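Local atomic coordinates of monopolin complex subunit CSM1 (Candida glabrata, PDB entry 6MJC), a protein that serves as a subunit of monopolin and binds a Dsn1 peptide, an interaction that probably recruits the complex to the kinetochore. Residues D11-L16 with Y46-V51; G42-K47 with K84-Y89. All coordinates share one frame; numbering follows the deposited sequence.

Contact 1. Residues D11-L16 with Y46-V51; sequences DLFEHL and YKLGFV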
ATOM      1  N   ASP A  11     -10.891   6.821   3.345  1.00 62.67           N
ATOM      2  CA  ASP A  11     -11.665   7.764   2.533  1.00 68.39           C
ATOM      3  C   ASP A  11     -10.825   8.971   2.132  1.00 64.99           C
ATOM      4  O   ASP A  11     -10.960   9.506   1.027  1.00 87.79           O
ATOM      5  CB  ASP A  11     -12.904   8.226   3.303  1.00 60.72           C
ATOM      6  CG  ASP A  11     -13.971   7.178   3.355  1.00 67.46           C
ATOM      7  OD1 ASP A  11     -13.774   6.130   2.707  1.00 76.16           O
ATOM      8  OD2 ASP A  11     -14.990   7.403   4.043  1.00 69.83           O
ATOM      9  N   LEU A  12     -10.003   9.463   3.046  1.00 62.52           N
ATOM     10  CA  LEU A  12      -9.126  10.557   2.689  1.00 83.23           C
ATOM     11  C   LEU A  12      -7.993  10.073   1.792  1.00 89.18           C
ATOM     12  O   LEU A  12      -7.618  10.765   0.845  1.00 64.62           O
ATOM     13  CB  LEU A  12      -8.611  11.227   3.954  1.00103.08           C
ATOM     14  CG  LEU A  12      -9.741  11.727   4.878  1.00 93.11           C
ATOM     15  CD1 LEU A  12      -8.945  12.448   6.028  1.00 83.83           C
ATOM     16  CD2 LEU A  12     -10.833  12.568   4.297  1.00 67.87           C
ATOM     17  N   PHE A  13      -7.466   8.865   2.036  1.00 88.00           N
ATOM     18  CA  PHE A  13      -6.345   8.386   1.226  1.00 73.47           C
ATOM     19  C   PHE A  13      -6.722   8.301  -0.252  1.00 53.19           C
ATOM     20  O   PHE A  13      -5.922   8.672  -1.130  1.00 57.03           O
ATOM     21  CB  PHE A  13      -5.850   7.026   1.725  1.00 78.21           C
ATOM     22  CG  PHE A  13      -4.523   6.627   1.128  1.00 57.35           C
ATOM     23  CD1 PHE A  13      -3.347   7.026   1.707  1.00 48.06           C
ATOM     24  CD2 PHE A  13      -4.468   5.909  -0.032  1.00 54.50           C
ATOM     25  CE1 PHE A  13      -2.148   6.711   1.168  1.00 56.50           C
ATOM     26  CE2 PHE A  13      -3.265   5.580  -0.603  1.00 50.98           C
ATOM     27  CZ  PHE A  13      -2.087   5.984   0.003  1.00 57.14           C
ATOM     28  N   GLU A  14      -7.971   7.906  -0.542  1.00 53.55           N
ATOM     29  CA  GLU A  14      -8.418   7.726  -1.916  1.00 58.00           C
ATOM     30  C   GLU A  14      -8.489   9.023  -2.688  1.00 65.04           C
ATOM     31  O   GLU A  14      -8.577   8.983  -3.917  1.00 68.56           O
ATOM     32  CB  GLU A  14      -9.791   7.037  -1.961  1.00 62.73           C
ATOM     33  CG  GLU A  14     -10.960   7.791  -1.375  1.00 92.09           C
ATOM     34  CD  GLU A  14     -12.240   6.964  -1.387  1.00111.13           C
ATOM     35  OE1 GLU A  14     -13.271   7.441  -0.860  1.00123.37           O
ATOM     36  OE2 GLU A  14     -12.207   5.835  -1.927  1.00108.26           O
ATOM     37  N   HIS A  15      -8.525  10.173  -2.008  1.00 56.96           N
ATOM     38  CA  HIS A  15      -8.622  11.449  -2.692  1.00 54.18           C
ATOM     39  C   HIS A  15      -7.285  12.185  -2.731  1.00 55.13           C
ATOM     40  O   HIS A  15      -7.256  13.378  -3.062  1.00 56.94           O
ATOM     41  CB  HIS A  15      -9.675  12.331  -2.009  1.00 54.98           C
ATOM     42  CG  HIS A  15     -11.089  11.841  -2.157  1.00 65.28           C
ATOM     43  ND1 HIS A  15     -11.739  11.128  -1.171  1.00 72.92           N
ATOM     44  CD2 HIS A  15     -11.960  11.927  -3.188  1.00 72.85           C
ATOM     45  CE1 HIS A  15     -12.958  10.823  -1.580  1.00 76.87           C
ATOM     46  NE2 HIS A  15     -13.120  11.301  -2.799  1.00 75.35           N
ATOM     47  N   LEU A  16      -6.191  11.530  -2.342  1.00 57.38           N
ATOM     48  CA  LEU A  16      -4.880  12.166  -2.395  1.00 78.31           C
ATOM     49  C   LEU A  16      -4.461  12.408  -3.839  1.00 69.22           C
ATOM     50  O   LEU A  16      -4.879  11.697  -4.748  1.00 60.20           O
ATOM     51  CB  LEU A  16      -3.836  11.292  -1.707  1.00 82.19           C
ATOM     52  CG  LEU A  16      -3.873  11.250  -0.184  1.00 62.68           C
ATOM     53  CD1 LEU A  16      -2.881  10.231   0.336  1.00 75.60           C
ATOM     54  CD2 LEU A  16      -3.579  12.595   0.389  1.00 72.05           C
ATOM     55  N   TYR A  46      -0.075  -0.922  -6.029  1.00 37.17           N
ATOM     56  CA  TYR A  46       0.124  -1.566  -4.735  1.00 39.81           C
ATOM     57  C   TYR A  46      -1.213  -1.706  -4.033  1.00 39.02           C
ATOM     58  O   TYR A  46      -2.195  -1.032  -4.358  1.00 44.20           O
ATOM     59  CB  TYR A  46       1.124  -0.790  -3.856  1.00 38.70           C
ATOM     60  CG  TYR A  46       0.776   0.662  -3.547  1.00 37.12           C
ATOM     61  CD1 TYR A  46       0.050   0.982  -2.409  1.00 40.13           C
ATOM     62  CD2 TYR A  46       1.202   1.693  -4.355  1.00 38.90           C
ATOM     63  CE1 TYR A  46      -0.276   2.328  -2.099  1.00 36.36           C
ATOM     64  CE2 TYR A  46       0.876   3.044  -4.060  1.00 39.08           C
ATOM     65  CZ  TYR A  46       0.156   3.340  -2.932  1.00 38.75           C
ATOM     66  OH  TYR A  46      -0.154   4.652  -2.597  1.00 40.43           O
ATOM     67  N   LYS A  47      -1.222  -2.559  -3.028  1.00 35.79           N
ATOM     68  CA  LYS A  47      -2.371  -2.765  -2.154  1.00 38.25           C
ATOM     69  C   LYS A  47      -1.986  -2.284  -0.766  1.00 41.66           C
ATOM     70  O   LYS A  47      -0.867  -2.537  -0.326  1.00 38.38           O
ATOM     71  CB  LYS A  47      -2.704  -4.262  -2.165  1.00 42.56           C
ATOM     72  CG  LYS A  47      -3.933  -4.693  -1.429  1.00 48.77           C
ATOM     73  CD  LYS A  47      -3.985  -6.238  -1.598  1.00 57.39           C
ATOM     74  CE  LYS A  47      -5.095  -6.800  -0.781  1.00 60.37           C
ATOM     75  NZ  LYS A  47      -5.051  -8.259  -0.873  1.00 49.76           N
ATOM     76  N   LEU A  48      -2.874  -1.528  -0.110  1.00 39.15           N
ATOM     77  CA  LEU A  48      -2.719  -1.148   1.290  1.00 34.89           C
ATOM     78  C   LEU A  48      -3.732  -1.918   2.121  1.00 39.79           C
ATOM     79  O   LEU A  48      -4.910  -2.028   1.752  1.00 44.86           O
ATOM     80  CB  LEU A  48      -2.940   0.352   1.501  1.00 39.50           C
ATOM     81  CG  LEU A  48      -1.832   1.277   0.997  1.00 41.21           C
ATOM     82  CD1 LEU A  48      -2.155   2.644   1.452  1.00 42.12           C
ATOM     83  CD2 LEU A  48      -0.443   0.842   1.471  1.00 40.14           C
ATOM     84  N   GLY A  49      -3.291  -2.379   3.269  1.00 37.63           N
ATOM     85  CA  GLY A  49      -4.178  -2.927   4.264  1.00 41.39           C
ATOM     86  C   GLY A  49      -4.129  -2.149   5.557  1.00 48.71           C
ATOM     87  O   GLY A  49      -3.048  -1.869   6.072  1.00 44.51           O
ATOM     88  N   PHE A  50      -5.288  -1.781   6.068  1.00 46.45           N
ATOM     89  CA  PHE A  50      -5.419  -1.144   7.370  1.00 44.87           C
ATOM     90  C   PHE A  50      -6.001  -2.204   8.301  1.00 51.77           C
ATOM     91  O   PHE A  50      -7.205  -2.480   8.266  1.00 52.32           O
ATOM     92  CB  PHE A  50      -6.283   0.117   7.284  1.00 46.35           C
ATOM     93  CG  PHE A  50      -5.655   1.230   6.471  1.00 55.58           C
ATOM     94  CD1 PHE A  50      -4.696   2.062   7.014  1.00 77.02           C
ATOM     95  CD2 PHE A  50      -6.019   1.430   5.160  1.00 80.78           C
ATOM     96  CE1 PHE A  50      -4.125   3.077   6.255  1.00 86.63           C
ATOM     97  CE2 PHE A  50      -5.455   2.444   4.407  1.00 87.20           C
ATOM     98  CZ  PHE A  50      -4.508   3.267   4.958  1.00 76.55           C
ATOM     99  N   VAL A  51      -5.169  -2.714   9.194  1.00 48.42           N
ATOM    100  CA  VAL A  51      -5.433  -3.940   9.923  1.00 57.39           C
ATOM    101  C   VAL A  51      -5.577  -3.610  11.392  1.00 66.86           C
ATOM    102  O   VAL A  51      -4.719  -2.936  11.977  1.00 68.73           O
ATOM    103  CB  VAL A  51      -4.311  -4.979   9.679  1.00 50.92           C
ATOM    104  CG1 VAL A  51      -4.491  -6.162  10.592  1.00 77.52           C
ATOM    105  CG2 VAL A  51      -4.303  -5.381   8.265  1.00 56.85           C
TER
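Phe-13 reaches the strand 46-51 through the far half of its ring, where it meets Leu-48 and Tyr-46. CB points at the strand, and CG stands anti to the backbone N (chi1 -168°), which carries the ring into the 10.2 Å between the CA atoms of Phe-13 and Leu-48, the rest being bridged by Leu-48. Beyond CG the contacts begin at the two CE atoms. CE1 of Phe-13 is 4.1 Å from Leu-48 CD1, whereas CE2 lies closer, at 3.8 Å from the same methyl. At the tip, CZ of Phe-13 is 3.6 Å from Leu-48 CD1 and 3.5 Å from Tyr-46 OH. One neighbour lies over a face, the other at the edge. Leu-48 CD1 sits over the face, 3.9 Å from the centroid of the Phe-13 ring and 24° off its normal, a CH-pi contact displaced toward the rim. Tyr-46 OH approaches in the ring plane, at the edge, with the two side chains coming from opposite directions; the hydrogen-bond partner of that hydroxyl is Gln-37 OE1. Leu-48 CG also lies at the edge of the Tyr-46 ring, in its plane. A type I turn runs from Phe-13 to Leu-16, with Leu-16 N bonded to Phe-13 O, and His-15 ND1 donates back to Asp-11 O at 2.8 Å. The contact is buried in the layer between helices and sheet: Phe-13, on helix 5-13, also touches Val-19 of strand 19-26 and Leu-101 of helix 101-113, Tyr-46 meets Phe-104 edge-to-face, and strand 44-52 runs between strands 30-37 and 63-69, its other face presenting Lys-47 and Val-51 to the bound peptide.

Contact 2. Residues G42-K47 with K84-Y89; sequences GIMDYK and KKLPDY
Met-44 and Leu-86 meet through SD and CD1, 4.3 Å apart, a loose apolar touch between the N-terminal side of strand 44-52 and the end of a helix. A separate approach, well away from the first, brings Lys-85 NZ within 3.8 Å of Gly-42 N without bonding to it. The ammonium group bonds to backbone oxygens instead: to Leu-112 O and, weakly, to Asn-41 O. A bend at chi3 (-86°) turns the otherwise extended lysine chain, so NZ ends near the loop that leads into strand 44-52. In fold terms the contact brings the C-terminal end of helix 76-85 against residues 42-44, on the N-terminal side of the middle strand of the five-stranded antiparallel sheet, within the Csm1/Pcs1 globular domain. Leu-86 is the first residue to leave helical geometry, and its side chain also rests on Ser-111 and Leu-112 of helix 101-113 and on Phe-91. Met-44 is positioned from the sheet side: its backbone pairs with Gln-37, while its side chain packs on Tyr-67 and Pro-69 of the adjoining strand region and on Leu-71. Farther out, the next residue along the strand, Asp-45, forms a salt bridge to Arg-74.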
ATOM      1  N   GLY A  42       6.105   7.685 -13.946  1.00106.60           N
ATOM      2  CA  GLY A  42       6.084   6.286 -13.564  1.00 89.14           C
ATOM      3  C   GLY A  42       4.839   5.973 -12.784  1.00 66.50           C
ATOM      4  O   GLY A  42       4.287   6.832 -12.087  1.00 70.57           O
ATOM      5  N   ILE A  43       4.358   4.745 -12.926  1.00 72.81           N
ATOM      6  CA  ILE A  43       3.188   4.283 -12.199  1.00 71.70           C
ATOM      7  C   ILE A  43       3.563   3.052 -11.394  1.00 53.51           C
ATOM      8  O   ILE A  43       4.166   2.110 -11.928  1.00 56.88           O
ATOM      9  CB  ILE A  43       2.013   3.968 -13.138  1.00 76.51           C
ATOM     10  CG1 ILE A  43       1.460   5.253 -13.751  1.00 86.86           C
ATOM     11  CG2 ILE A  43       0.924   3.235 -12.365  1.00 62.56           C
ATOM     12  CD1 ILE A  43       0.350   5.028 -14.761  1.00 77.16           C
ATOM     13  N   MET A  44       3.126   3.028 -10.143  1.00 50.62           N
ATOM     14  CA  MET A  44       3.265   1.891  -9.258  1.00 45.07           C
ATOM     15  C   MET A  44       1.889   1.464  -8.769  1.00 48.36           C
ATOM     16  O   MET A  44       1.082   2.307  -8.346  1.00 47.95           O
ATOM     17  CB  MET A  44       4.163   2.259  -8.089  1.00 48.94           C
ATOM     18  CG  MET A  44       4.390   1.150  -7.117  1.00 52.97           C
ATOM     19  SD  MET A  44       5.513  -0.077  -7.853  1.00 49.04           S
ATOM     20  CE  MET A  44       5.335  -1.263  -6.567  1.00 48.04           C
ATOM     21  N   ASP A  45       1.611   0.172  -8.896  1.00 43.33           N
ATOM     22  CA  ASP A  45       0.420  -0.414  -8.323  1.00 39.51           C
ATOM     23  C   ASP A  45       0.783  -1.101  -7.016  1.00 41.31           C
ATOM     24  O   ASP A  45       1.818  -1.780  -6.897  1.00 42.00           O
ATOM     25  CB  ASP A  45      -0.258  -1.405  -9.283  1.00 48.68           C
ATOM     26  CG  ASP A  45      -1.024  -0.726 -10.400  1.00 53.21           C
ATOM     27  OD1 ASP A  45      -2.182  -0.310 -10.196  1.00 53.66           O
ATOM     28  OD2 ASP A  45      -0.476  -0.634 -11.504  1.00 53.22           O
ATOM     29  N   TYR A  46      -0.075  -0.922  -6.029  1.00 37.17           N
ATOM     30  CA  TYR A  46       0.124  -1.566  -4.735  1.00 39.81           C
ATOM     31  C   TYR A  46      -1.213  -1.706  -4.033  1.00 39.02           C
ATOM     32  O   TYR A  46      -2.195  -1.032  -4.358  1.00 44.20           O
ATOM     33  CB  TYR A  46       1.124  -0.790  -3.856  1.00 38.70           C
ATOM     34  CG  TYR A  46       0.776   0.662  -3.547  1.00 37.12           C
ATOM     35  CD1 TYR A  46       0.050   0.982  -2.409  1.00 40.13           C
ATOM     36  CD2 TYR A  46       1.202   1.693  -4.355  1.00 38.90           C
ATOM     37  CE1 TYR A  46      -0.276   2.328  -2.099  1.00 36.36           C
ATOM     38  CE2 TYR A  46       0.876   3.044  -4.060  1.00 39.08           C
ATOM     39  CZ  TYR A  46       0.156   3.340  -2.932  1.00 38.75           C
ATOM     40  OH  TYR A  46      -0.154   4.652  -2.597  1.00 40.43           O
ATOM     41  N   LYS A  47      -1.222  -2.559  -3.028  1.00 35.79           N
ATOM     42  CA  LYS A  47      -2.371  -2.765  -2.154  1.00 38.25           C
ATOM     43  C   LYS A  47      -1.986  -2.284  -0.766  1.00 41.66           C
ATOM     44  O   LYS A  47      -0.867  -2.537  -0.326  1.00 38.38           O
ATOM     45  CB  LYS A  47      -2.704  -4.262  -2.165  1.00 42.56           C
ATOM     46  CG  LYS A  47      -3.933  -4.693  -1.429  1.00 48.77           C
ATOM     47  CD  LYS A  47      -3.985  -6.238  -1.598  1.00 57.39           C
ATOM     48  CE  LYS A  47      -5.095  -6.800  -0.781  1.00 60.37           C
ATOM     49  NZ  LYS A  47      -5.051  -8.259  -0.873  1.00 49.76           N
ATOM     50  N   LYS A  84      15.114   1.483 -10.774  1.00 53.41           N
ATOM     51  CA  LYS A  84      16.119   2.536 -10.702  1.00 55.04           C
ATOM     52  C   LYS A  84      15.671   3.643  -9.772  1.00 58.27           C
ATOM     53  O   LYS A  84      16.491   4.263  -9.090  1.00 68.03           O
ATOM     54  CB  LYS A  84      16.379   3.146 -12.076  1.00 59.04           C
ATOM     55  CG  LYS A  84      17.026   2.275 -13.107  1.00 54.98           C
ATOM     56  CD  LYS A  84      17.211   3.077 -14.431  1.00 66.85           C
ATOM     57  CE  LYS A  84      17.259   2.169 -15.656  1.00104.26           C
ATOM     58  NZ  LYS A  84      17.258   2.935 -16.940  1.00129.54           N
ATOM     59  N   LYS A  85      14.368   3.903  -9.731  1.00 53.45           N
ATOM     60  CA  LYS A  85      13.867   5.123  -9.114  1.00 51.17           C
ATOM     61  C   LYS A  85      13.498   4.891  -7.664  1.00 52.31           C
ATOM     62  O   LYS A  85      13.676   5.787  -6.832  1.00 58.79           O
ATOM     63  CB  LYS A  85      12.636   5.656  -9.870  1.00 55.15           C
ATOM     64  CG  LYS A  85      12.928   6.109 -11.296  1.00 72.40           C
ATOM     65  CD  LYS A  85      11.909   7.120 -11.838  1.00 78.53           C
ATOM     66  CE  LYS A  85      10.698   6.459 -12.460  1.00 93.10           C
ATOM     67  NZ  LYS A  85       9.805   7.455 -13.118  1.00117.82           N
ATOM     68  N   LEU A  86      12.959   3.651  -7.336  1.00 49.05           N
ATOM     69  CA  LEU A  86      12.473   3.490  -5.982  1.00 53.10           C
ATOM     70  C   LEU A  86      13.457   2.702  -5.120  1.00 44.11           C
ATOM     71  O   LEU A  86      14.211   1.861  -5.620  1.00 48.78           O
ATOM     72  CB  LEU A  86      11.129   2.753  -5.943  1.00 45.64           C
ATOM     73  CG  LEU A  86      10.032   3.112  -6.946  1.00 54.94           C
ATOM     74  CD1 LEU A  86       8.735   2.398  -6.457  1.00 54.71           C
ATOM     75  CD2 LEU A  86       9.764   4.495  -7.249  1.00 55.85           C
ATOM     76  N   PRO A  87      13.381   2.895  -3.804  1.00 47.31           N
ATOM     77  CA  PRO A  87      14.233   2.126  -2.902  1.00 43.35           C
ATOM     78  C   PRO A  87      13.844   0.651  -2.883  1.00 45.09           C
ATOM     79  O   PRO A  87      12.703   0.276  -3.151  1.00 43.07           O
ATOM     80  CB  PRO A  87      14.027   2.794  -1.534  1.00 51.47           C
ATOM     81  CG  PRO A  87      12.792   3.634  -1.671  1.00 53.50           C
ATOM     82  CD  PRO A  87      12.631   3.965  -3.114  1.00 52.22           C
ATOM     83  N   ASP A  88      14.841  -0.193  -2.607  1.00 40.59           N
ATOM     84  CA  ASP A  88      14.617  -1.652  -2.615  1.00 46.40           C
ATOM     85  C   ASP A  88      13.410  -2.063  -1.776  1.00 48.44           C
ATOM     86  O   ASP A  88      12.686  -3.020  -2.109  1.00 41.21           O
ATOM     87  CB  ASP A  88      15.844  -2.394  -2.057  1.00 47.82           C
ATOM     88  CG  ASP A  88      17.054  -2.348  -2.971  1.00101.18           C
ATOM     89  OD1 ASP A  88      16.914  -1.860  -4.107  1.00131.54           O
ATOM     90  OD2 ASP A  88      18.147  -2.807  -2.550  1.00114.76           O
ATOM     91  N   TYR A  89      13.186  -1.383  -0.651  1.00 43.56           N
ATOM     92  CA  TYR A  89      12.120  -1.864   0.230  1.00 38.57           C
ATOM     93  C   TYR A  89      10.733  -1.693  -0.346  1.00 40.12           C
ATOM     94  O   TYR A  89       9.793  -2.376   0.115  1.00 41.05           O
ATOM     95  CB  TYR A  89      12.216  -1.195   1.586  1.00 40.64           C
ATOM     96  CG  TYR A  89      12.224   0.297   1.589  1.00 43.32           C
ATOM     97  CD1 TYR A  89      11.072   1.024   1.363  1.00 47.39           C
ATOM     98  CD2 TYR A  89      13.392   0.988   1.858  1.00 46.08           C
ATOM     99  CE1 TYR A  89      11.089   2.427   1.373  1.00 51.26           C
ATOM    100  CE2 TYR A  89      13.405   2.392   1.912  1.00 49.21           C
ATOM    101  CZ  TYR A  89      12.266   3.091   1.654  1.00 63.91           C
ATOM    102  OH  TYR A  89      12.327   4.462   1.674  1.00 59.09           O
TER

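How the contacts relate
Contacts 1 and 2 draw on the same central strand, 44-52, and lie with their centres about 16 Å apart. Tyr-46 and Lys-47 belong to both strand segments, but the two contacts do not otherwise touch. Along the chain the order is 11-16, then 42-51, then 84-89. The first contact thus ties the N-terminal helix 5-13 to the middle of the strand, and the second brings the end of helix 76-85 toward its N-terminal part. Helix 101-113 borders both. One strand therefore joins elements from early and late in the sequence within the Csm1/Pcs1 family region, and both contacts lie on its helix-covered face.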